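PDB 4JA0: phosphoribosylaminoimidazole carboxylase, which probably catalyses two steps of purine biosynthesis, pairing an AIR carboxylase with a SAICAR synthetase in one bifunctional chain (PAICS). Local coordinates for residues L226-Q231 with F251-D256; L292-D297 with Y396-R401. All coordinates share one frame; numbering follows the deposited sequence.

How the contacts relate
Contact 1 comes first along the chain. The loop 226-231, which follows strand 216-220, meets the end part of helix 241-257, and so closes a short, mostly helical excursion of 19 residues. It ties the loop before helix 231-235 to helix 241-257, within the SAICAR synthetase part. Contact 2 opens only after contact 1 has closed, so the two lie in series and neither nest nor cross. Its loop is much longer, with 98 residues between the segments 292-297 and 396-401. It joins the turn leading into strand 296-300, an outermost strand of the parallel sheet within the chain, to the start of helix 396-420. The contact centres are 29 Å apart and the two do not touch.

Contact 1: residues L226-Q231 with F251-D256; sequences LMVDKQ and FAWVKD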
ATOM      1  N   LEU A 226     -23.018 -51.106 -32.019  1.00 17.42           N
ATOM      2  CA  LEU A 226     -23.010 -50.411 -33.304  1.00 10.82           C
ATOM      3  C   LEU A 226     -21.596 -50.122 -33.829  1.00 13.40           C
ATOM      4  O   LEU A 226     -21.445 -49.328 -34.768  1.00  7.73           O
ATOM      5  CB  LEU A 226     -23.789 -49.097 -33.207  1.00 12.25           C
ATOM      6  CG  LEU A 226     -25.286 -49.224 -32.919  1.00 14.94           C
ATOM      7  CD1 LEU A 226     -25.927 -47.872 -32.623  1.00  8.60           C
ATOM      8  CD2 LEU A 226     -25.961 -49.894 -34.086  1.00  2.91           C
ATOM      9  N   MET A 227     -20.580 -50.770 -33.239  1.00 11.27           N
ATOM     10  CA  MET A 227     -19.168 -50.529 -33.599  1.00  6.04           C
ATOM     11  C   MET A 227     -18.910 -50.495 -35.109  1.00 12.01           C
ATOM     12  O   MET A 227     -19.512 -51.245 -35.871  1.00 30.07           O
ATOM     13  CB  MET A 227     -18.244 -51.550 -32.923  1.00  7.35           C
ATOM     14  CG  MET A 227     -18.495 -53.017 -33.267  1.00 18.28           C
ATOM     15  SD  MET A 227     -17.318 -54.186 -32.494  1.00 37.16           S
ATOM     16  CE  MET A 227     -17.231 -53.607 -30.796  1.00 23.80           C
ATOM     17  N   VAL A 228     -18.009 -49.620 -35.534  1.00  7.87           N
ATOM     18  CA  VAL A 228     -17.798 -49.371 -36.959  1.00 13.83           C
ATOM     19  C   VAL A 228     -16.336 -49.559 -37.328  1.00  9.10           C
ATOM     20  O   VAL A 228     -15.919 -49.281 -38.458  1.00  9.25           O
ATOM     21  CB  VAL A 228     -18.236 -47.935 -37.353  1.00 12.40           C
ATOM     22  CG1 VAL A 228     -18.605 -47.875 -38.815  1.00 30.04           C
ATOM     23  CG2 VAL A 228     -19.421 -47.520 -36.554  1.00 22.74           C
ATOM     24  N   ASP A 229     -15.547 -49.995 -36.356  1.00 11.55           N
ATOM     25  CA  ASP A 229     -14.106 -50.134 -36.563  1.00 22.55           C
ATOM     26  C   ASP A 229     -13.724 -51.547 -37.012  1.00 16.00           C
ATOM     27  O   ASP A 229     -14.576 -52.394 -37.279  1.00 21.95           O
ATOM     28  CB  ASP A 229     -13.362 -49.794 -35.273  1.00  8.25           C
ATOM     29  CG  ASP A 229     -13.872 -50.586 -34.096  1.00 16.72           C
ATOM     30  OD1 ASP A 229     -15.092 -50.516 -33.812  1.00 14.22           O
ATOM     31  OD2 ASP A 229     -13.054 -51.287 -33.459  1.00 37.00           O
ATOM     32  N   LYS A 230     -12.421 -51.786 -37.060  1.00 30.79           N
ATOM     33  CA  LYS A 230     -11.835 -53.070 -37.442  1.00 30.46           C
ATOM     34  C   LYS A 230     -12.091 -54.208 -36.415  1.00 19.68           C
ATOM     35  O   LYS A 230     -11.639 -55.340 -36.594  1.00 17.68           O
ATOM     36  CB  LYS A 230     -10.327 -52.852 -37.671  1.00 24.10           C
ATOM     37  CG  LYS A 230      -9.552 -53.979 -38.328  1.00 35.58           C
ATOM     38  CD  LYS A 230      -8.077 -53.846 -37.980  1.00 20.89           C
ATOM     39  CE  LYS A 230      -7.294 -55.064 -38.396  1.00 12.85           C
ATOM     40  NZ  LYS A 230      -5.878 -54.957 -37.959  1.00 47.89           N
ATOM     41  N   GLN A 231     -12.827 -53.918 -35.347  1.00 15.42           N
ATOM     42  CA  GLN A 231     -13.185 -54.963 -34.399  1.00 19.40           C
ATOM     43  C   GLN A 231     -14.229 -55.891 -35.025  1.00 26.56           C
ATOM     44  O   GLN A 231     -14.297 -57.078 -34.701  1.00 25.06           O
ATOM     45  CB  GLN A 231     -13.711 -54.369 -33.089  1.00 10.94           C
ATOM     46  CG  GLN A 231     -13.777 -55.368 -31.934  1.00 26.18           C
ATOM     47  CD  GLN A 231     -12.425 -56.018 -31.636  1.00 38.94           C
ATOM     48  OE1 GLN A 231     -11.378 -55.378 -31.756  1.00 29.78           O
ATOM     49  NE2 GLN A 231     -12.446 -57.292 -31.245  1.00 28.46           N
ATOM     50  N   PHE A 251     -16.392 -48.830 -43.084  1.00 20.14           N
ATOM     51  CA  PHE A 251     -15.270 -47.903 -43.208  1.00 15.25           C
ATOM     52  C   PHE A 251     -15.614 -46.713 -44.095  1.00 15.67           C
ATOM     53  O   PHE A 251     -15.078 -45.621 -43.902  1.00 19.25           O
ATOM     54  CB  PHE A 251     -14.023 -48.604 -43.768  1.00 12.16           C
ATOM     55  CG  PHE A 251     -13.380 -49.587 -42.812  1.00 14.44           C
ATOM     56  CD1 PHE A 251     -12.140 -50.141 -43.107  1.00 21.30           C
ATOM     57  CD2 PHE A 251     -14.003 -49.946 -41.617  1.00 12.77           C
ATOM     58  CE1 PHE A 251     -11.533 -51.037 -42.230  1.00 30.86           C
ATOM     59  CE2 PHE A 251     -13.409 -50.849 -40.739  1.00 17.22           C
ATOM     60  CZ  PHE A 251     -12.170 -51.389 -41.039  1.00 21.83           C
ATOM     61  N   ALA A 252     -16.484 -46.930 -45.082  1.00 25.57           N
ATOM     62  CA  ALA A 252     -16.917 -45.858 -45.977  1.00 27.44           C
ATOM     63  C   ALA A 252     -17.761 -44.844 -45.216  1.00 27.29           C
ATOM     64  O   ALA A 252     -17.636 -43.633 -45.431  1.00 18.60           O
ATOM     65  CB  ALA A 252     -17.695 -46.416 -47.163  1.00  6.05           C
ATOM     66  N   TRP A 253     -18.595 -45.341 -44.307  1.00 11.40           N
ATOM     67  CA  TRP A 253     -19.418 -44.466 -43.480  1.00 14.10           C
ATOM     68  C   TRP A 253     -18.538 -43.549 -42.636  1.00 25.74           C
ATOM     69  O   TRP A 253     -18.817 -42.359 -42.511  1.00 30.11           O
ATOM     70  CB  TRP A 253     -20.355 -45.283 -42.586  1.00 10.77           C
ATOM     71  CG  TRP A 253     -21.291 -44.432 -41.759  1.00 17.47           C
ATOM     72  CD1 TRP A 253     -22.454 -43.842 -42.174  1.00 18.66           C
ATOM     73  CD2 TRP A 253     -21.148 -44.097 -40.376  1.00 26.35           C
ATOM     74  NE1 TRP A 253     -23.036 -43.154 -41.137  1.00  8.48           N
ATOM     75  CE2 TRP A 253     -22.253 -43.297 -40.021  1.00 23.10           C
ATOM     76  CE3 TRP A 253     -20.184 -44.381 -39.406  1.00 14.25           C
ATOM     77  CZ2 TRP A 253     -22.417 -42.780 -38.735  1.00 18.57           C
ATOM     78  CZ3 TRP A 253     -20.357 -43.870 -38.134  1.00 18.07           C
ATOM     79  CH2 TRP A 253     -21.462 -43.080 -37.811  1.00 19.06           C
ATOM     80  N   VAL A 254     -17.491 -44.113 -42.047  1.00 15.47           N
ATOM     81  CA  VAL A 254     -16.553 -43.339 -41.261  1.00 10.68           C
ATOM     82  C   VAL A 254     -15.796 -42.308 -42.109  1.00 16.72           C
ATOM     83  O   VAL A 254     -15.655 -41.162 -41.690  1.00 15.75           O
ATOM     84  CB  VAL A 254     -15.562 -44.263 -40.516  1.00 17.56           C
ATOM     85  CG1 VAL A 254     -14.394 -43.466 -39.968  1.00  5.08           C
ATOM     86  CG2 VAL A 254     -16.279 -45.024 -39.396  1.00 14.29           C
ATOM     87  N   LYS A 255     -15.307 -42.703 -43.288  1.00 19.22           N
ATOM     88  CA  LYS A 255     -14.629 -41.756 -44.190  1.00 19.15           C
ATOM     89  C   LYS A 255     -15.559 -40.611 -44.548  1.00 24.86           C
ATOM     90  O   LYS A 255     -15.130 -39.467 -44.711  1.00 17.76           O
ATOM     91  CB  LYS A 255     -14.149 -42.441 -45.472  1.00 13.82           C
ATOM     92  N   ASP A 256     -16.841 -40.935 -44.673  1.00 16.13           N
ATOM     93  CA  ASP A 256     -17.840 -39.940 -45.020  1.00 32.69           C
ATOM     94  C   ASP A 256     -18.111 -39.004 -43.833  1.00 29.49           C
ATOM     95  O   ASP A 256     -18.206 -37.787 -43.993  1.00 29.64           O
ATOM     96  CB  ASP A 256     -19.124 -40.626 -45.499  1.00 22.99           C
TER
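Val228 and the ring of Phe251 carry a buried, apolar loop-to-helix contact in the SAICAR synthetase part, without hydrogen bonds across it. Residues 226-231 come from the loop after strand 216-220 and end at the first residue of helix 231-235; 251-256 is part of helix 241-257. Val228 turns its side chain toward the helix. Its CG1, anti to the backbone N (chi1 -155°), is the branch that reaches both Val254 and Trp253. It lies 3.7 Å from CG2 of Val254, and the two valine side chains run antiparallel alongside each other. CG1 also lies 3.9 Å from CE3 of Trp253, whose side chain crosses that of Val228 at about a right angle. Phe251 reaches the loop backbone with its ring edge. Its CE2 is 3.7 Å from Val228 O and 3.8 Å from Asp229 C, both near the ring plane. Its CZ lies 4.1 Å from Lys230 CB. An alanine in place of Phe251 would probably open a gap beside Val228 O, Asp229 C and Lys230 CB. The extended Lys230 chain leads away to a salt bridge with Asp46. Phe251 also packs on Ile59 of helix 57-74, while Val228 touches Pro220 and Val254 touches Trp216, both on strand 216-220.

Contact 2: residues L292-D297 with Y396-R401; sequences LGLDVD and YLVWGR
Val398 and Arg401, one turn apart on helix 396-420, face the chain at Leu292 to Leu294, where helix 279-291 ends and the path to strand 296-300 begins. A helix-to-strand turn of the α/β AIR carboxylase part, with its parallel sheet, thus packs against the first turns of the C-terminal helix. The apolar part centres on Val398. Its CG2 lies 4.1 Å from CD2 of Leu294, and the two side chains cross at about a right angle. CG1 of Val398 is anti to the backbone N (chi1 166°), which leaves CG2 beside that N; CG2 comes within 3.7 Å of Leu292 O. The side chain of Leu292 is more loosely engaged, with CD2 4.5 Å from Arg401 CB. The arginine chain adds a van der Waals contact, its CD 4.0 Å from Leu292 O. Both leucines pack on helix 380-391 as well, at Ala388.

The backbone part turns on Gly293. It closes helix 279-291 with a Schellman motif and has a positive phi of 95°. A side chain here would press against the carbonyl O of Leu292 and would point at Val398 and Arg401.

The polar part belongs to the guanidinium of Arg401. Leu292 O and Gly293 N lie over one face; Gly293 N is 4.3 Å above the plane of the Arg401 guanidinium, offset toward the rim. No hydrogen bond crosses between the two segments, but NH1 makes a weak one to Glu291 O, just before Leu292. On the same helix, Trp399 points away and meets Tyr346 of a second subunit.

The chemistry is thus mostly van der Waals packing, with a positive group beside a helix C-terminus. Carbonyls at such an end carry partial negative charge, so the guanidinium is likely to gain a modest electrostatic attraction there.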
ATOM      1  N   LEU A 292      -4.575 -18.417 -31.693  1.00  7.36           N
ATOM      2  CA  LEU A 292      -5.385 -19.471 -31.101  1.00  6.16           C
ATOM      3  C   LEU A 292      -6.585 -19.754 -31.998  1.00 10.75           C
ATOM      4  O   LEU A 292      -7.375 -20.649 -31.712  1.00 15.09           O
ATOM      5  CB  LEU A 292      -5.856 -19.077 -29.707  1.00  6.87           C
ATOM      6  CG  LEU A 292      -4.748 -19.044 -28.670  1.00  7.74           C
ATOM      7  CD1 LEU A 292      -5.181 -18.235 -27.462  1.00  6.43           C
ATOM      8  CD2 LEU A 292      -4.405 -20.472 -28.273  1.00  3.33           C
ATOM      9  N   GLY A 293      -6.725 -18.970 -33.067  1.00 16.71           N
ATOM     10  CA  GLY A 293      -7.776 -19.196 -34.041  1.00 13.99           C
ATOM     11  C   GLY A 293      -9.042 -18.384 -33.837  1.00  9.00           C
ATOM     12  O   GLY A 293     -10.114 -18.818 -34.235  1.00 22.44           O
ATOM     13  N   LEU A 294      -8.938 -17.237 -33.184  1.00  9.29           N
ATOM     14  CA  LEU A 294     -10.115 -16.412 -32.913  1.00 13.08           C
ATOM     15  C   LEU A 294     -10.305 -15.279 -33.932  1.00 10.87           C
ATOM     16  O   LEU A 294      -9.338 -14.819 -34.546  1.00 11.14           O
ATOM     17  CB  LEU A 294     -10.043 -15.845 -31.491  1.00  4.90           C
ATOM     18  CG  LEU A 294      -9.964 -16.863 -30.351  1.00  7.35           C
ATOM     19  CD1 LEU A 294      -9.871 -16.147 -29.014  1.00  6.69           C
ATOM     20  CD2 LEU A 294     -11.177 -17.786 -30.357  1.00  4.68           C
ATOM     21  N   ASP A 295     -11.553 -14.845 -34.111  1.00  5.15           N
ATOM     22  CA  ASP A 295     -11.846 -13.686 -34.938  1.00  8.02           C
ATOM     23  C   ASP A 295     -11.996 -12.486 -34.031  1.00  7.14           C
ATOM     24  O   ASP A 295     -12.915 -12.416 -33.201  1.00  6.37           O
ATOM     25  CB  ASP A 295     -13.136 -13.876 -35.729  1.00 15.79           C
ATOM     26  CG  ASP A 295     -13.167 -15.176 -36.444  1.00 32.92           C
ATOM     27  OD1 ASP A 295     -12.080 -15.763 -36.623  1.00 44.37           O
ATOM     28  OD2 ASP A 295     -14.274 -15.616 -36.812  1.00 87.08           O
ATOM     29  N   VAL A 296     -11.105 -11.527 -34.222  1.00  4.10           N
ATOM     30  CA  VAL A 296     -10.956 -10.427 -33.309  1.00  3.28           C
ATOM     31  C   VAL A 296     -11.197  -9.104 -33.999  1.00  3.13           C
ATOM     32  O   VAL A 296     -10.591  -8.821 -35.030  1.00  2.05           O
ATOM     33  CB  VAL A 296      -9.539 -10.425 -32.746  1.00  3.55           C
ATOM     34  CG1 VAL A 296      -9.394  -9.388 -31.615  1.00  1.27           C
ATOM     35  CG2 VAL A 296      -9.207 -11.796 -32.284  1.00  2.37           C
ATOM     36  N   ASP A 297     -12.039  -8.276 -33.382  1.00  4.31           N
ATOM     37  CA  ASP A 297     -12.224  -6.892 -33.799  1.00  5.01           C
ATOM     38  C   ASP A 297     -11.679  -5.965 -32.728  1.00  3.78           C
ATOM     39  O   ASP A 297     -11.942  -6.150 -31.535  1.00  2.71           O
ATOM     40  CB  ASP A 297     -13.698  -6.563 -34.013  1.00  4.44           C
ATOM     41  CG  ASP A 297     -14.127  -6.738 -35.432  1.00 31.07           C
ATOM     42  OD1 ASP A 297     -13.235  -6.805 -36.308  1.00 57.88           O
ATOM     43  OD2 ASP A 297     -15.356  -6.758 -35.669  1.00 42.48           O
ATOM     44  N   TYR A 396     -14.013 -27.219 -30.879  1.00  4.43           N
ATOM     45  CA  TYR A 396     -13.037 -28.132 -30.294  1.00  2.19           C
ATOM     46  C   TYR A 396     -11.638 -27.814 -30.793  1.00  2.66           C
ATOM     47  O   TYR A 396     -10.647 -28.109 -30.123  1.00  2.93           O
ATOM     48  CB  TYR A 396     -13.395 -29.610 -30.531  1.00  1.97           C
ATOM     49  CG  TYR A 396     -13.051 -30.134 -31.899  1.00  5.77           C
ATOM     50  CD1 TYR A 396     -11.801 -30.662 -32.170  1.00  3.73           C
ATOM     51  CD2 TYR A 396     -13.991 -30.112 -32.920  1.00  5.03           C
ATOM     52  CE1 TYR A 396     -11.492 -31.131 -33.421  1.00  8.21           C
ATOM     53  CE2 TYR A 396     -13.702 -30.582 -34.157  1.00  1.54           C
ATOM     54  CZ  TYR A 396     -12.449 -31.095 -34.414  1.00  8.77           C
ATOM     55  OH  TYR A 396     -12.153 -31.576 -35.673  1.00 11.29           O
ATOM     56  N   LEU A 397     -11.569 -27.160 -31.946  1.00  3.92           N
ATOM     57  CA  LEU A 397     -10.293 -26.821 -32.546  1.00  3.12           C
ATOM     58  C   LEU A 397      -9.543 -25.754 -31.766  1.00  5.34           C
ATOM     59  O   LEU A 397      -8.316 -25.806 -31.640  1.00  5.77           O
ATOM     60  CB  LEU A 397     -10.494 -26.328 -33.964  1.00  3.31           C
ATOM     61  CG  LEU A 397      -9.254 -26.664 -34.771  1.00 10.45           C
ATOM     62  CD1 LEU A 397      -9.449 -28.096 -35.318  1.00 13.96           C
ATOM     63  CD2 LEU A 397      -8.993 -25.648 -35.870  1.00 70.16           C
ATOM     64  N   VAL A 398     -10.272 -24.766 -31.265  1.00  6.71           N
ATOM     65  CA  VAL A 398      -9.653 -23.760 -30.424  1.00  5.68           C
ATOM     66  C   VAL A 398      -9.197 -24.449 -29.151  1.00  5.81           C
ATOM     67  O   VAL A 398      -8.044 -24.315 -28.726  1.00  8.39           O
ATOM     68  CB  VAL A 398     -10.636 -22.630 -30.105  1.00  4.76           C
ATOM     69  CG1 VAL A 398     -10.116 -21.781 -28.963  1.00  3.73           C
ATOM     70  CG2 VAL A 398     -10.835 -21.778 -31.323  1.00  1.34           C
ATOM     71  N   TRP A 399     -10.094 -25.247 -28.586  1.00  3.32           N
ATOM     72  CA  TRP A 399      -9.805 -26.030 -27.397  1.00  2.41           C
ATOM     73  C   TRP A 399      -8.588 -26.952 -27.593  1.00  5.02           C
ATOM     74  O   TRP A 399      -7.758 -27.081 -26.695  1.00  3.98           O
ATOM     75  CB  TRP A 399     -11.060 -26.812 -27.028  1.00  2.96           C
ATOM     76  CG  TRP A 399     -10.911 -27.698 -25.862  1.00  8.56           C
ATOM     77  CD1 TRP A 399     -11.147 -27.391 -24.551  1.00  5.64           C
ATOM     78  CD2 TRP A 399     -10.493 -29.063 -25.890  1.00 11.28           C
ATOM     79  NE1 TRP A 399     -10.897 -28.483 -23.761  1.00  7.27           N
ATOM     80  CE2 TRP A 399     -10.498 -29.527 -24.562  1.00 13.28           C
ATOM     81  CE3 TRP A 399     -10.118 -29.941 -26.913  1.00  6.76           C
ATOM     82  CZ2 TRP A 399     -10.150 -30.841 -24.233  1.00 15.29           C
ATOM     83  CZ3 TRP A 399      -9.768 -31.236 -26.581  1.00  8.90           C
ATOM     84  CH2 TRP A 399      -9.789 -31.676 -25.256  1.00  7.84           C
ATOM     85  N   GLY A 400      -8.470 -27.565 -28.772  1.00  6.88           N
ATOM     86  CA  GLY A 400      -7.289 -28.340 -29.105  1.00  1.52           C
ATOM     87  C   GLY A 400      -6.034 -27.482 -29.000  1.00  3.68           C
ATOM     88  O   GLY A 400      -5.061 -27.860 -28.328  1.00  2.68           O
ATOM     89  N   ARG A 401      -6.068 -26.304 -29.623  1.00  4.48           N
ATOM     90  CA  ARG A 401      -4.889 -25.424 -29.677  1.00  3.31           C
ATOM     91  C   ARG A 401      -4.415 -24.939 -28.325  1.00  2.67           C
ATOM     92  O   ARG A 401      -3.226 -24.692 -28.142  1.00  1.71           O
ATOM     93  CB  ARG A 401      -5.130 -24.219 -30.597  1.00  3.51           C
ATOM     94  CG  ARG A 401      -5.270 -24.600 -32.063  1.00  6.72           C
ATOM     95  CD  ARG A 401      -4.872 -23.446 -32.974  1.00  7.31           C
ATOM     96  NE  ARG A 401      -5.644 -23.436 -34.215  1.00 23.06           N
ATOM     97  CZ  ARG A 401      -5.373 -22.676 -35.275  1.00 38.11           C
ATOM     98  NH1 ARG A 401      -4.331 -21.851 -35.269  1.00 30.75           N
ATOM     99  NH2 ARG A 401      -6.147 -22.747 -36.352  1.00 51.64           N
TER